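Local atomic coordinates of nucleoporin nup120 (Schizosaccharomyces pombe, PDB entry 4GQ2), a protein that serves as a structural component of the nuclear pore complex, whose nucleoporins can also act as docking or interaction partners for transiently associated nuclear transport factors. Residues 417-420 / 421-425; 495-498 / 499-503. All coordinates share one frame; numbering follows the deposited sequence.

Contact 1: 417-420 / 421-425; sequences GDIS and EIWLQ
Glu421 OE1 is gripped twice, by the backbone N of Asp418 at 2.8 Å across the contact and by a salt bridge to a basic side chain on the chain of another protein. The Asp418 N-H points at the face of the carboxylate, 69° out of its plane. The chain can fold back this far because Glu421 CG stands beside its own backbone N (chi1 -64°) and the chain bends again at chi2. Its second oxygen, OE2, comes within 3.3 Å of Gly417 CA, where there is no side chain to obstruct it. Asp418 occupies the N-cap position and Glu421 lies three residues on, which supplies one half of a capping box. The reciprocal half is missing, since Asp418 OD1 instead accepts Ile419 N at 2.8 Å, while OD2 bonds a polar side chain of the other protein. Asp418 OD2 and Glu421 OE1 remain 5.4 Å apart, and the helix start and the basic partner would probably ease the proximity of these like charges. Backbone bonds then follow in helical order, Ile422 N to Asp418 O at 3.1 Å, Trp423 N to Ile419 O and Leu424 N to Ser420 O at 2.9 Å. Ile419 CG2 meets the indole edge in the ring plane, 3.8 Å from Trp423 CD1. The start of helix 419-428 turns Asp418 and Glu421 to the partner protein; Ser420 touches Leu472 and Val476 of helix 464-478, while Ile419 packs on Lys496, Trp423 on Ala507 and Leu424 on Trp503 of helix 492-515.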
ATOM      1  N   GLY A 417      -7.121  -9.769   9.127  1.00 38.39           N
ATOM      2  CA  GLY A 417      -6.839 -10.981   8.355  1.00 35.17           C
ATOM      3  C   GLY A 417      -6.009 -12.003   9.103  1.00 36.88           C
ATOM      4  O   GLY A 417      -5.803 -11.884  10.316  1.00 36.43           O
ATOM      5  N   ASP A 418      -5.520 -13.004   8.375  1.00 35.96           N
ATOM      6  CA  ASP A 418      -4.814 -14.130   8.993  1.00 34.42           C
ATOM      7  C   ASP A 418      -3.294 -14.012   8.823  1.00 34.48           C
ATOM      8  O   ASP A 418      -2.798 -13.002   8.323  1.00 40.74           O
ATOM      9  CB  ASP A 418      -5.342 -15.454   8.428  1.00 34.47           C
ATOM     10  CG  ASP A 418      -5.372 -16.589   9.468  1.00 43.15           C
ATOM     11  OD1 ASP A 418      -4.583 -16.572  10.445  1.00 38.44           O
ATOM     12  OD2 ASP A 418      -6.200 -17.507   9.296  1.00 34.24           O
ATOM     13  N   ILE A 419      -2.572 -15.051   9.242  1.00 32.41           N
ATOM     14  CA  ILE A 419      -1.111 -15.058   9.329  1.00 31.49           C
ATOM     15  C   ILE A 419      -0.412 -14.597   8.056  1.00 35.99           C
ATOM     16  O   ILE A 419       0.456 -13.727   8.098  1.00 38.47           O
ATOM     17  CB  ILE A 419      -0.588 -16.455   9.747  1.00 31.33           C
ATOM     18  CG1 ILE A 419      -1.122 -16.821  11.131  1.00 37.70           C
ATOM     19  CG2 ILE A 419       0.936 -16.507   9.773  1.00 25.84           C
ATOM     20  CD1 ILE A 419      -0.893 -18.265  11.514  1.00 35.24           C
ATOM     21  N   SER A 420      -0.796 -15.177   6.925  1.00 47.17           N
ATOM     22  CA  SER A 420      -0.145 -14.865   5.657  1.00 40.25           C
ATOM     23  C   SER A 420      -0.375 -13.432   5.217  1.00 34.53           C
ATOM     24  O   SER A 420       0.582 -12.750   4.851  1.00 40.00           O
ATOM     25  CB  SER A 420      -0.554 -15.859   4.565  1.00 34.61           C
ATOM     26  OG  SER A 420       0.123 -17.081   4.781  1.00 32.80           O
ATOM     27  N   GLU A 421      -1.630 -12.981   5.267  1.00 34.26           N
ATOM     28  CA  GLU A 421      -1.972 -11.581   4.978  1.00 35.67           C
ATOM     29  C   GLU A 421      -1.115 -10.606   5.780  1.00 34.79           C
ATOM     30  O   GLU A 421      -0.537  -9.676   5.214  1.00 49.25           O
ATOM     31  CB  GLU A 421      -3.445 -11.303   5.253  1.00 32.07           C
ATOM     32  CG  GLU A 421      -4.412 -12.073   4.371  1.00 36.68           C
ATOM     33  CD  GLU A 421      -5.702 -12.401   5.104  1.00 43.60           C
ATOM     34  OE1 GLU A 421      -5.823 -13.522   5.681  1.00 33.34           O
ATOM     35  OE2 GLU A 421      -6.592 -11.526   5.115  1.00 34.93           O
ATOM     36  N   ILE A 422      -1.013 -10.840   7.088  1.00 36.92           N
ATOM     37  CA  ILE A 422      -0.287  -9.930   7.987  1.00 35.59           C
ATOM     38  C   ILE A 422       1.216  -9.915   7.724  1.00 38.58           C
ATOM     39  O   ILE A 422       1.820  -8.839   7.619  1.00 45.26           O
ATOM     40  CB  ILE A 422      -0.569 -10.238   9.472  1.00 36.36           C
ATOM     41  CG1 ILE A 422      -2.066 -10.068   9.779  1.00 32.39           C
ATOM     42  CG2 ILE A 422       0.284  -9.350  10.370  1.00 33.23           C
ATOM     43  CD1 ILE A 422      -2.513 -10.744  11.063  1.00 39.42           C
ATOM     44  N   TRP A 423       1.814 -11.098   7.596  1.00 32.94           N
ATOM     45  CA  TRP A 423       3.252 -11.194   7.295  1.00 35.08           C
ATOM     46  C   TRP A 423       3.612 -10.637   5.944  1.00 31.80           C
ATOM     47  O   TRP A 423       4.645  -9.999   5.790  1.00 33.49           O
ATOM     48  CB  TRP A 423       3.741 -12.629   7.416  1.00 34.62           C
ATOM     49  CG  TRP A 423       4.234 -12.993   8.793  1.00 36.10           C
ATOM     50  CD1 TRP A 423       3.683 -13.916   9.679  1.00 38.99           C
ATOM     51  CD2 TRP A 423       5.420 -12.462   9.485  1.00 34.66           C
ATOM     52  NE1 TRP A 423       4.427 -13.988  10.840  1.00 39.90           N
ATOM     53  CE2 TRP A 423       5.476 -13.141  10.789  1.00 35.31           C
ATOM     54  CE3 TRP A 423       6.395 -11.520   9.174  1.00 37.20           C
ATOM     55  CZ2 TRP A 423       6.468 -12.869  11.718  1.00 37.32           C
ATOM     56  CZ3 TRP A 423       7.396 -11.260  10.120  1.00 40.15           C
ATOM     57  CH2 TRP A 423       7.430 -11.922  11.360  1.00 38.27           C
ATOM     58  N   LEU A 424       2.760 -10.871   4.952  1.00 34.44           N
ATOM     59  CA  LEU A 424       2.993 -10.361   3.606  1.00 32.51           C
ATOM     60  C   LEU A 424       2.974  -8.832   3.618  1.00 39.14           C
ATOM     61  O   LEU A 424       3.871  -8.196   3.064  1.00 37.61           O
ATOM     62  CB  LEU A 424       1.944 -10.902   2.641  1.00 30.20           C
ATOM     63  CG  LEU A 424       2.130 -10.674   1.145  1.00 35.49           C
ATOM     64  CD1 LEU A 424       3.247 -11.563   0.614  1.00 41.57           C
ATOM     65  CD2 LEU A 424       0.827 -10.935   0.396  1.00 26.27           C
ATOM     66  N   GLN A 425       1.965  -8.249   4.266  1.00 34.70           N
ATOM     67  CA  GLN A 425       1.907  -6.798   4.419  1.00 43.66           C
ATOM     68  C   GLN A 425       3.181  -6.246   5.050  1.00 44.05           C
ATOM     69  O   GLN A 425       3.788  -5.318   4.516  1.00 41.80           O
ATOM     70  CB  GLN A 425       0.688  -6.362   5.231  1.00 51.89           C
ATOM     71  CG  GLN A 425      -0.427  -5.766   4.385  1.00 66.07           C
ATOM     72  CD  GLN A 425      -0.924  -4.423   4.914  1.00 79.73           C
ATOM     73  OE1 GLN A 425      -1.838  -3.821   4.348  1.00 77.12           O
ATOM     74  NE2 GLN A 425      -0.315  -3.943   5.995  1.00 75.79           N
TER

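Contact 2: 495-498 / 499-503; sequences YKRL and LYNEW
Tyr495 and Leu499 both send CG trans to the backbone N, with chi1 of 179° and -175°, which places ring and isobutyl group along the same side of helix 492-515. They meet obliquely, Tyr495 CE2 lying 4.0 Å from Leu499 CD2. Along the backbone of the same pair, Leu499 N donates to Tyr495 O at 2.8 Å, so a backbone bond and an apolar touch join residues one helical turn apart. Arg497 and Asn501 repeat the spacing with different chemistry. Their guanidinium and amide planes stand 69° apart, and the 3.5 Å between Arg497 NH1 and Asn501 ND2 separates two donors, so proximity here is no bond. The amide lies close to the backbone instead: Asn501 CG is 3.2 Å from Arg497 O, an acceptor already used by Asn501 N at 3.0 Å. The Arg497 chain bends at chi3, and its NE forms a salt bridge with Glu494, earlier on the same helix. Further bonds, Tyr500 N to Lys496 O at 2.9 Å and Glu502 N to Leu498 O at 3.0 Å, continue the regular alpha-helical pattern. Lys496 NZ reaches the backbone of another protein's chain, and Tyr495 packs on an apolar side chain there. Tyr500 OH bonds the backbone N of Phe408 in a loop. On the buried side of the helix, Leu499 packs on Ile475 of helix 464-478 and on Ser420 of helix 419-428, where Lys496 also touches Ile419.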
ATOM      1  N   TYR A 495      -0.588 -26.082  12.457  1.00 33.91           N
ATOM      2  CA  TYR A 495      -0.423 -25.504  11.135  1.00 42.42           C
ATOM      3  C   TYR A 495      -0.130 -24.004  11.252  1.00 43.54           C
ATOM      4  O   TYR A 495       0.846 -23.512  10.679  1.00 44.69           O
ATOM      5  CB  TYR A 495      -1.656 -25.750  10.264  1.00 39.06           C
ATOM      6  CG  TYR A 495      -1.520 -25.147   8.889  1.00 40.39           C
ATOM      7  CD1 TYR A 495      -0.644 -25.695   7.954  1.00 39.17           C
ATOM      8  CD2 TYR A 495      -2.248 -24.014   8.528  1.00 38.91           C
ATOM      9  CE1 TYR A 495      -0.503 -25.139   6.695  1.00 39.72           C
ATOM     10  CE2 TYR A 495      -2.113 -23.453   7.267  1.00 38.54           C
ATOM     11  CZ  TYR A 495      -1.240 -24.021   6.358  1.00 37.37           C
ATOM     12  OH  TYR A 495      -1.103 -23.478   5.105  1.00 41.04           O
ATOM     13  N   LYS A 496      -0.964 -23.304  12.023  1.00 36.64           N
ATOM     14  CA  LYS A 496      -0.801 -21.873  12.259  1.00 36.29           C
ATOM     15  C   LYS A 496       0.604 -21.554  12.747  1.00 38.71           C
ATOM     16  O   LYS A 496       1.278 -20.696  12.176  1.00 42.98           O
ATOM     17  CB  LYS A 496      -1.853 -21.355  13.241  1.00 34.88           C
ATOM     18  CG  LYS A 496      -3.269 -21.379  12.678  1.00 35.25           C
ATOM     19  CD  LYS A 496      -4.288 -20.968  13.728  1.00 38.38           C
ATOM     20  CE  LYS A 496      -5.712 -21.242  13.272  1.00 36.69           C
ATOM     21  NZ  LYS A 496      -6.146 -20.354  12.153  1.00 51.56           N
ATOM     22  N   ARG A 497       1.061 -22.273  13.769  1.00 39.92           N
ATOM     23  CA  ARG A 497       2.381 -22.032  14.355  1.00 40.08           C
ATOM     24  C   ARG A 497       3.509 -22.239  13.338  1.00 45.84           C
ATOM     25  O   ARG A 497       4.424 -21.404  13.231  1.00 45.40           O
ATOM     26  CB  ARG A 497       2.585 -22.908  15.602  1.00 46.46           C
ATOM     27  CG  ARG A 497       3.841 -22.591  16.405  1.00 43.92           C
ATOM     28  CD  ARG A 497       4.049 -23.579  17.554  1.00 48.34           C
ATOM     29  NE  ARG A 497       4.345 -24.935  17.081  1.00 44.38           N
ATOM     30  CZ  ARG A 497       5.554 -25.374  16.731  1.00 47.99           C
ATOM     31  NH1 ARG A 497       6.621 -24.580  16.806  1.00 47.50           N
ATOM     32  NH2 ARG A 497       5.697 -26.619  16.302  1.00 46.43           N
ATOM     33  N   LEU A 498       3.440 -23.334  12.578  1.00 37.36           N
ATOM     34  CA  LEU A 498       4.481 -23.625  11.586  1.00 38.49           C
ATOM     35  C   LEU A 498       4.455 -22.623  10.422  1.00 35.79           C
ATOM     36  O   LEU A 498       5.506 -22.197   9.948  1.00 38.68           O
ATOM     37  CB  LEU A 498       4.374 -25.066  11.067  1.00 46.85           C
ATOM     38  CG  LEU A 498       4.628 -26.241  12.022  1.00 50.53           C
ATOM     39  CD1 LEU A 498       4.247 -27.541  11.333  1.00 45.96           C
ATOM     40  CD2 LEU A 498       6.074 -26.305  12.500  1.00 38.56           C
ATOM     41  N   LEU A 499       3.258 -22.248   9.972  1.00 29.17           N
ATOM     42  CA  LEU A 499       3.115 -21.215   8.941  1.00 35.68           C
ATOM     43  C   LEU A 499       3.727 -19.888   9.414  1.00 34.35           C
ATOM     44  O   LEU A 499       4.463 -19.238   8.667  1.00 42.51           O
ATOM     45  CB  LEU A 499       1.641 -21.034   8.541  1.00 31.66           C
ATOM     46  CG  LEU A 499       1.264 -20.080   7.392  1.00 32.43           C
ATOM     47  CD1 LEU A 499       1.841 -20.518   6.054  1.00 27.32           C
ATOM     48  CD2 LEU A 499      -0.248 -19.935   7.278  1.00 27.03           C
ATOM     49  N   TYR A 500       3.437 -19.509  10.657  1.00 31.70           N
ATOM     50  CA  TYR A 500       3.958 -18.273  11.248  1.00 32.32           C
ATOM     51  C   TYR A 500       5.483 -18.277  11.235  1.00 37.12           C
ATOM     52  O   TYR A 500       6.113 -17.296  10.817  1.00 36.99           O
ATOM     53  CB  TYR A 500       3.440 -18.094  12.687  1.00 37.23           C
ATOM     54  CG  TYR A 500       3.866 -16.795  13.344  1.00 37.05           C
ATOM     55  CD1 TYR A 500       5.147 -16.643  13.879  1.00 34.76           C
ATOM     56  CD2 TYR A 500       2.993 -15.713  13.414  1.00 33.62           C
ATOM     57  CE1 TYR A 500       5.545 -15.449  14.459  1.00 35.37           C
ATOM     58  CE2 TYR A 500       3.376 -14.520  14.005  1.00 37.88           C
ATOM     59  CZ  TYR A 500       4.649 -14.393  14.529  1.00 39.61           C
ATOM     60  OH  TYR A 500       5.025 -13.201  15.103  1.00 39.81           O
ATOM     61  N   ASN A 501       6.068 -19.386  11.685  1.00 38.35           N
ATOM     62  CA  ASN A 501       7.526 -19.515  11.792  1.00 35.42           C
ATOM     63  C   ASN A 501       8.237 -19.490  10.447  1.00 36.19           C
ATOM     64  O   ASN A 501       9.339 -18.945  10.329  1.00 45.31           O
ATOM     65  CB  ASN A 501       7.910 -20.787  12.564  1.00 34.37           C
ATOM     66  CG  ASN A 501       7.495 -20.742  14.028  1.00 36.03           C
ATOM     67  OD1 ASN A 501       7.164 -19.684  14.575  1.00 43.36           O
ATOM     68  ND2 ASN A 501       7.516 -21.896  14.671  1.00 34.48           N
ATOM     69  N   GLU A 502       7.618 -20.083   9.434  1.00 32.79           N
ATOM     70  CA  GLU A 502       8.181 -20.013   8.092  1.00 33.76           C
ATOM     71  C   GLU A 502       8.193 -18.565   7.584  1.00 32.00           C
ATOM     72  O   GLU A 502       9.202 -18.094   7.057  1.00 39.00           O
ATOM     73  CB  GLU A 502       7.440 -20.943   7.127  1.00 32.71           C
ATOM     74  CG  GLU A 502       8.134 -21.129   5.780  1.00 38.74           C
ATOM     75  CD  GLU A 502       9.498 -21.808   5.865  1.00 40.56           C
ATOM     76  OE1 GLU A 502      10.066 -22.120   4.802  1.00 54.33           O
ATOM     77  OE2 GLU A 502      10.015 -22.036   6.973  1.00 44.57           O
ATOM     78  N   TRP A 503       7.080 -17.859   7.756  1.00 29.29           N
ATOM     79  CA  TRP A 503       7.032 -16.433   7.401  1.00 32.48           C
ATOM     80  C   TRP A 503       8.093 -15.671   8.141  1.00 33.38           C
ATOM     81  O   TRP A 503       8.837 -14.899   7.542  1.00 39.37           O
ATOM     82  CB  TRP A 503       5.662 -15.851   7.699  1.00 31.64           C
ATOM     83  CG  TRP A 503       4.625 -16.086   6.628  1.00 30.14           C
ATOM     84  CD1 TRP A 503       3.526 -16.934   6.679  1.00 40.78           C
ATOM     85  CD2 TRP A 503       4.549 -15.451   5.312  1.00 29.65           C
ATOM     86  NE1 TRP A 503       2.801 -16.869   5.517  1.00 36.64           N
ATOM     87  CE2 TRP A 503       3.359 -15.997   4.658  1.00 32.64           C
ATOM     88  CE3 TRP A 503       5.319 -14.507   4.634  1.00 36.61           C
ATOM     89  CZ2 TRP A 503       2.980 -15.611   3.379  1.00 34.68           C
ATOM     90  CZ3 TRP A 503       4.927 -14.124   3.351  1.00 31.34           C
ATOM     91  CH2 TRP A 503       3.787 -14.663   2.739  1.00 36.05           C
TER

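Contacts 1 and 2 belong to helices 419-428 and 492-515, which lie side by side with the two centres about 11 Å apart. Contact 1 is the more buried and is a helix start; contact 2, partly buried, lies within a helix, with Arg497 exposed. Both carry i to i+4 backbone bonds, but in contact 1 a side-chain carboxylate also takes a backbone N-H, whereas no side-chain hydrogen bond joins the two segments of contact 2. Among the joints between them are Ser420 OG and Trp503 NE1, 2.8 Å apart in a probable hydrogen bond, the nearly parallel Trp423 and Trp503 rings, and Tyr500 edge-to-face with Trp423. Both helices pack on helix 464-478 and touch another protein's chain.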